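Local coordinates for protein Ika8 (Synthetic construct, PDB 6G6O) that is a computationally designed, symmetrical eight-bladed beta-propeller of WD40 type, probably built to test the design of the fold rather than to carry out a reaction, at residues A[211-219]-A[230-240]. Residues are numbered along the deposited sequence; the frame is centred on the assembly and turned at random.
Sequences HDGHQSEVT and SGAKDGTVKVW
Q215 plugs its amide into the blade between S230 and T236, and the polar contact centres on it. Q215 NE2 donates almost straight to T236 OG1 (2.6 Å, 175° at the hydrogen), with the hydroxyl in the amide plane, while its OE1 accepts from S230 OG at 2.7 Å. T236 OG1 donates in turn to D234 OD1, which also takes the T236 backbone N in an Asx turn, so a chain of hydrogen bonds links S230, Q215, T236 and D234 in the type I turn. A bend at chi2 (149°) carries the buried amide there, Q215 CD lying 3.5 Å from K238 CD. Cut back to an alanine, this position would probably leave the S230 and T236 hydroxyls without their amide partner and open a gap beside the K238 chain. Next to this, T219 N bonds G231 O at 2.8 Å, pairing the inner strands 218-224 and 227-232. Farther out, H214 turns its ring edge onto a face of W240 (planes at 83°) while H214 NE2 bonds G245 O; H211 CB meets the indole edge at W240 CZ3, 3.7 Å away. The hydroxyl-amide network thus holds the middle of the 212-217 loop, the T219-G231 bond the start of strand 218-224, and W240 packing the H211-H214 end, fastening this interblade connection across its WD40 blade.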
ATOM      1  N   HIS A 211       0.374   6.487 -21.273  1.00 29.06           N
ATOM      2  CA  HIS A 211       1.822   6.577 -21.379  1.00 25.06           C
ATOM      3  C   HIS A 211       2.428   5.195 -21.181  1.00 26.84           C
ATOM      4  O   HIS A 211       1.936   4.403 -20.373  1.00 33.15           O
ATOM      5  CB  HIS A 211       2.386   7.552 -20.341  1.00 28.14           C
ATOM      6  CG  HIS A 211       1.491   8.718 -20.053  1.00 22.59           C
ATOM      7  ND1 HIS A 211       1.503   9.872 -20.806  1.00 25.47           N
ATOM      8  CD2 HIS A 211       0.559   8.909 -19.089  1.00 23.20           C
ATOM      9  CE1 HIS A 211       0.617  10.723 -20.320  1.00 20.02           C
ATOM     10  NE2 HIS A 211       0.031  10.163 -19.277  1.00 23.17           N
ATOM     11  N   ASP A 212       3.495   4.903 -21.927  1.00 30.10           N
ATOM     12  CA  ASP A 212       4.184   3.628 -21.777  1.00 32.79           C
ATOM     13  C   ASP A 212       5.159   3.624 -20.607  1.00 33.95           C
ATOM     14  O   ASP A 212       5.636   2.551 -20.220  1.00 40.53           O
ATOM     15  CB  ASP A 212       4.923   3.273 -23.074  1.00 40.66           C
ATOM     16  CG  ASP A 212       5.144   1.775 -23.235  1.00 51.53           C
ATOM     17  OD1 ASP A 212       6.010   1.207 -22.534  1.00 50.46           O
ATOM     18  OD2 ASP A 212       4.436   1.159 -24.059  1.00 62.23           O
ATOM     19  N   GLY A 213       5.457   4.784 -20.031  1.00 34.91           N
ATOM     20  CA  GLY A 213       6.382   4.858 -18.921  1.00 32.09           C
ATOM     21  C   GLY A 213       7.824   4.934 -19.379  1.00 32.91           C
ATOM     22  O   GLY A 213       8.148   4.879 -20.567  1.00 37.02           O
ATOM     23  N   HIS A 214       8.714   5.064 -18.397  1.00 33.71           N
ATOM     24  CA  HIS A 214      10.143   5.188 -18.650  1.00 34.79           C
ATOM     25  C   HIS A 214      10.937   4.003 -18.117  1.00 41.48           C
ATOM     26  O   HIS A 214      12.168   4.080 -18.038  1.00 44.40           O
ATOM     27  CB  HIS A 214      10.672   6.490 -18.047  1.00 31.91           C
ATOM     28  CG  HIS A 214       9.843   7.690 -18.382  1.00 36.52           C
ATOM     29  ND1 HIS A 214       9.943   8.349 -19.588  1.00 30.46           N
ATOM     30  CD2 HIS A 214       8.898   8.348 -17.670  1.00 30.82           C
ATOM     31  CE1 HIS A 214       9.096   9.362 -19.604  1.00 35.53           C
ATOM     32  NE2 HIS A 214       8.449   9.383 -18.452  1.00 31.52           N
ATOM     33  N   GLN A 215      10.269   2.909 -17.755  1.00 40.69           N
ATOM     34  CA  GLN A 215      10.938   1.740 -17.206  1.00 32.20           C
ATOM     35  C   GLN A 215      10.252   0.476 -17.703  1.00 34.27           C
ATOM     36  O   GLN A 215       9.101   0.500 -18.149  1.00 33.43           O
ATOM     37  CB  GLN A 215      10.941   1.756 -15.670  1.00 34.38           C
ATOM     38  CG  GLN A 215      11.850   2.804 -15.051  1.00 30.84           C
ATOM     39  CD  GLN A 215      11.334   3.308 -13.718  1.00 27.37           C
ATOM     40  OE1 GLN A 215      10.181   3.722 -13.601  1.00 32.38           O
ATOM     41  NE2 GLN A 215      12.190   3.277 -12.703  1.00 26.10           N
ATOM     42  N   SER A 216      10.981  -0.633 -17.623  1.00 36.68           N
ATOM     43  CA  SER A 216      10.439  -1.961 -17.865  1.00 33.67           C
ATOM     44  C   SER A 216      10.399  -2.727 -16.550  1.00 33.74           C
ATOM     45  O   SER A 216      11.346  -2.669 -15.759  1.00 40.00           O
ATOM     46  CB  SER A 216      11.275  -2.723 -18.897  1.00 40.09           C
ATOM     47  OG  SER A 216      11.193  -2.112 -20.172  1.00 40.37           O
ATOM     48  N   GLU A 217       9.294  -3.441 -16.324  1.00 28.34           N
ATOM     49  CA  GLU A 217       9.057  -4.163 -15.077  1.00 31.96           C
ATOM     50  C   GLU A 217       9.130  -3.239 -13.869  1.00 32.71           C
ATOM     51  O   GLU A 217      10.130  -3.244 -13.142  1.00 33.88           O
ATOM     52  CB  GLU A 217      10.061  -5.307 -14.894  1.00 37.40           C
ATOM     53  CG  GLU A 217      10.310  -6.164 -16.118  1.00 33.28           C
ATOM     54  CD  GLU A 217      11.265  -7.304 -15.821  1.00 28.54           C
ATOM     55  OE1 GLU A 217      10.867  -8.241 -15.097  1.00 33.40           O
ATOM     56  OE2 GLU A 217      12.417  -7.260 -16.299  1.00 31.57           O
ATOM     57  N   VAL A 218       8.091  -2.445 -13.636  1.00 26.84           N
ATOM     58  CA  VAL A 218       8.047  -1.626 -12.432  1.00 28.97           C
ATOM     59  C   VAL A 218       7.565  -2.483 -11.268  1.00 31.66           C
ATOM     60  O   VAL A 218       6.753  -3.402 -11.432  1.00 27.86           O
ATOM     61  CB  VAL A 218       7.159  -0.381 -12.629  1.00 30.51           C
ATOM     62  CG1 VAL A 218       7.620   0.410 -13.844  1.00 27.91           C
ATOM     63  CG2 VAL A 218       5.695  -0.766 -12.756  1.00 34.70           C
ATOM     64  N   THR A 219       8.091  -2.195 -10.080  1.00 31.13           N
ATOM     65  CA  THR A 219       7.785  -2.967  -8.885  1.00 25.85           C
ATOM     66  C   THR A 219       6.949  -2.210  -7.869  1.00 26.90           C
ATOM     67  O   THR A 219       6.167  -2.832  -7.148  1.00 31.85           O
ATOM     68  CB  THR A 219       9.078  -3.431  -8.203  1.00 31.34           C
ATOM     69  OG1 THR A 219       9.859  -2.289  -7.830  1.00 27.22           O
ATOM     70  CG2 THR A 219       9.892  -4.299  -9.145  1.00 27.23           C
ATOM     71  N   SER A 230       7.897   5.949  -9.701  1.00 23.28           N
ATOM     72  CA  SER A 230       7.989   4.569 -10.155  1.00 23.42           C
ATOM     73  C   SER A 230       9.365   4.010  -9.836  1.00 23.14           C
ATOM     74  O   SER A 230      10.384   4.629 -10.161  1.00 26.76           O
ATOM     75  CB  SER A 230       7.715   4.466 -11.659  1.00 17.92           C
ATOM     76  OG  SER A 230       8.488   5.401 -12.389  1.00 22.75           O
ATOM     77  N   GLY A 231       9.389   2.845  -9.199  1.00 22.60           N
ATOM     78  CA  GLY A 231      10.617   2.098  -8.961  1.00 17.96           C
ATOM     79  C   GLY A 231      10.593   0.819  -9.774  1.00 20.73           C
ATOM     80  O   GLY A 231       9.540   0.193  -9.927  1.00 26.31           O
ATOM     81  N   ALA A 232      11.754   0.435 -10.299  1.00 20.96           N
ATOM     82  CA  ALA A 232      11.857  -0.710 -11.192  1.00 25.29           C
ATOM     83  C   ALA A 232      12.905  -1.686 -10.676  1.00 22.95           C
ATOM     84  O   ALA A 232      13.629  -1.412  -9.715  1.00 21.83           O
ATOM     85  CB  ALA A 232      12.195  -0.273 -12.623  1.00 24.76           C
ATOM     86  N   LYS A 233      12.977  -2.842 -11.341  1.00 28.31           N
ATOM     87  CA  LYS A 233      13.923  -3.878 -10.940  1.00 26.76           C
ATOM     88  C   LYS A 233      15.366  -3.456 -11.186  1.00 23.25           C
ATOM     89  O   LYS A 233      16.265  -3.887 -10.457  1.00 29.87           O
ATOM     90  CB  LYS A 233      13.621  -5.182 -11.680  1.00 27.83           C
ATOM     91  CG  LYS A 233      12.173  -5.630 -11.583  1.00 23.88           C
ATOM     92  CD  LYS A 233      12.047  -7.138 -11.718  1.00 29.48           C
ATOM     93  CE  LYS A 233      10.617  -7.596 -11.474  1.00 29.33           C
ATOM     94  NZ  LYS A 233      10.512  -9.080 -11.390  1.00 31.70           N
ATOM     95  N   ASP A 234      15.610  -2.624 -12.196  1.00 23.51           N
ATOM     96  CA  ASP A 234      16.964  -2.162 -12.478  1.00 25.07           C
ATOM     97  C   ASP A 234      17.449  -1.109 -11.488  1.00 28.36           C
ATOM     98  O   ASP A 234      18.557  -0.591 -11.656  1.00 32.64           O
ATOM     99  CB  ASP A 234      17.057  -1.617 -13.909  1.00 26.02           C
ATOM    100  CG  ASP A 234      16.173  -0.402 -14.139  1.00 27.71           C
ATOM    101  OD1 ASP A 234      15.354  -0.070 -13.258  1.00 33.22           O
ATOM    102  OD2 ASP A 234      16.303   0.228 -15.210  1.00 31.85           O
ATOM    103  N   GLY A 235      16.652  -0.783 -10.472  1.00 25.66           N
ATOM    104  CA  GLY A 235      17.048   0.158  -9.449  1.00 25.16           C
ATOM    105  C   GLY A 235      16.689   1.600  -9.719  1.00 23.00           C
ATOM    106  O   GLY A 235      17.019   2.466  -8.899  1.00 22.73           O
ATOM    107  N   THR A 236      16.018   1.887 -10.829  1.00 25.56           N
ATOM    108  CA  THR A 236      15.732   3.261 -11.208  1.00 24.31           C
ATOM    109  C   THR A 236      14.470   3.756 -10.513  1.00 25.61           C
ATOM    110  O   THR A 236      13.424   3.102 -10.563  1.00 27.84           O
ATOM    111  CB  THR A 236      15.577   3.370 -12.725  1.00 24.89           C
ATOM    112  OG1 THR A 236      14.576   2.448 -13.171  1.00 28.83           O
ATOM    113  CG2 THR A 236      16.893   3.046 -13.414  1.00 27.09           C
ATOM    114  N   VAL A 237      14.576   4.910  -9.859  1.00 24.85           N
ATOM    115  CA  VAL A 237      13.444   5.592  -9.243  1.00 18.87           C
ATOM    116  C   VAL A 237      13.192   6.861 -10.043  1.00 24.38           C
ATOM    117  O   VAL A 237      14.063   7.736 -10.120  1.00 28.08           O
ATOM    118  CB  VAL A 237      13.706   5.917  -7.766  1.00 23.29           C
ATOM    119  CG1 VAL A 237      12.485   6.574  -7.140  1.00 22.74           C
ATOM    120  CG2 VAL A 237      14.086   4.661  -7.006  1.00 20.88           C
ATOM    121  N   LYS A 238      12.007   6.965 -10.636  1.00 23.08           N
ATOM    122  CA  LYS A 238      11.699   8.061 -11.541  1.00 25.64           C
ATOM    123  C   LYS A 238      10.473   8.827 -11.063  1.00 17.26           C
ATOM    124  O   LYS A 238       9.584   8.273 -10.412  1.00 21.25           O
ATOM    125  CB  LYS A 238      11.487   7.549 -12.970  1.00 25.33           C
ATOM    126  CG  LYS A 238      12.788   7.151 -13.645  1.00 25.13           C
ATOM    127  CD  LYS A 238      12.567   6.358 -14.916  1.00 27.90           C
ATOM    128  CE  LYS A 238      13.900   6.005 -15.557  1.00 33.37           C
ATOM    129  NZ  LYS A 238      13.749   5.107 -16.733  1.00 46.11           N
ATOM    130  N   VAL A 239      10.448  10.115 -11.391  1.00 24.05           N
ATOM    131  CA  VAL A 239       9.361  11.017 -11.032  1.00 28.22           C
ATOM    132  C   VAL A 239       8.911  11.723 -12.302  1.00 29.03           C
ATOM    133  O   VAL A 239       9.710  12.406 -12.953  1.00 27.30           O
ATOM    134  CB  VAL A 239       9.790  12.041  -9.969  1.00 28.93           C
ATOM    135  CG1 VAL A 239       8.832  13.218  -9.956  1.00 27.63           C
ATOM    136  CG2 VAL A 239       9.863  11.387  -8.599  1.00 20.94           C
ATOM    137  N   TRP A 240       7.637  11.559 -12.657  1.00 26.84           N
ATOM    138  CA  TRP A 240       7.140  12.122 -13.903  1.00 27.39           C
ATOM    139  C   TRP A 240       5.683  12.528 -13.738  1.00 21.98           C
ATOM    140  O   TRP A 240       5.000  12.113 -12.800  1.00 21.44           O
ATOM    141  CB  TRP A 240       7.312  11.144 -15.077  1.00 28.55           C
ATOM    142  CG  TRP A 240       6.829   9.743 -14.838  1.00 32.89           C
ATOM    143  CD1 TRP A 240       7.198   8.899 -13.828  1.00 32.80           C
ATOM    144  CD2 TRP A 240       5.909   9.009 -15.653  1.00 34.19           C
ATOM    145  NE1 TRP A 240       6.552   7.696 -13.956  1.00 32.46           N
ATOM    146  CE2 TRP A 240       5.755   7.737 -15.069  1.00 35.00           C
ATOM    147  CE3 TRP A 240       5.195   9.309 -16.815  1.00 34.08           C
ATOM    148  CZ2 TRP A 240       4.916   6.767 -15.611  1.00 34.46           C
ATOM    149  CZ3 TRP A 240       4.362   8.345 -17.350  1.00 35.08           C
ATOM    150  CH2 TRP A 240       4.230   7.089 -16.749  1.00 32.70           C
TER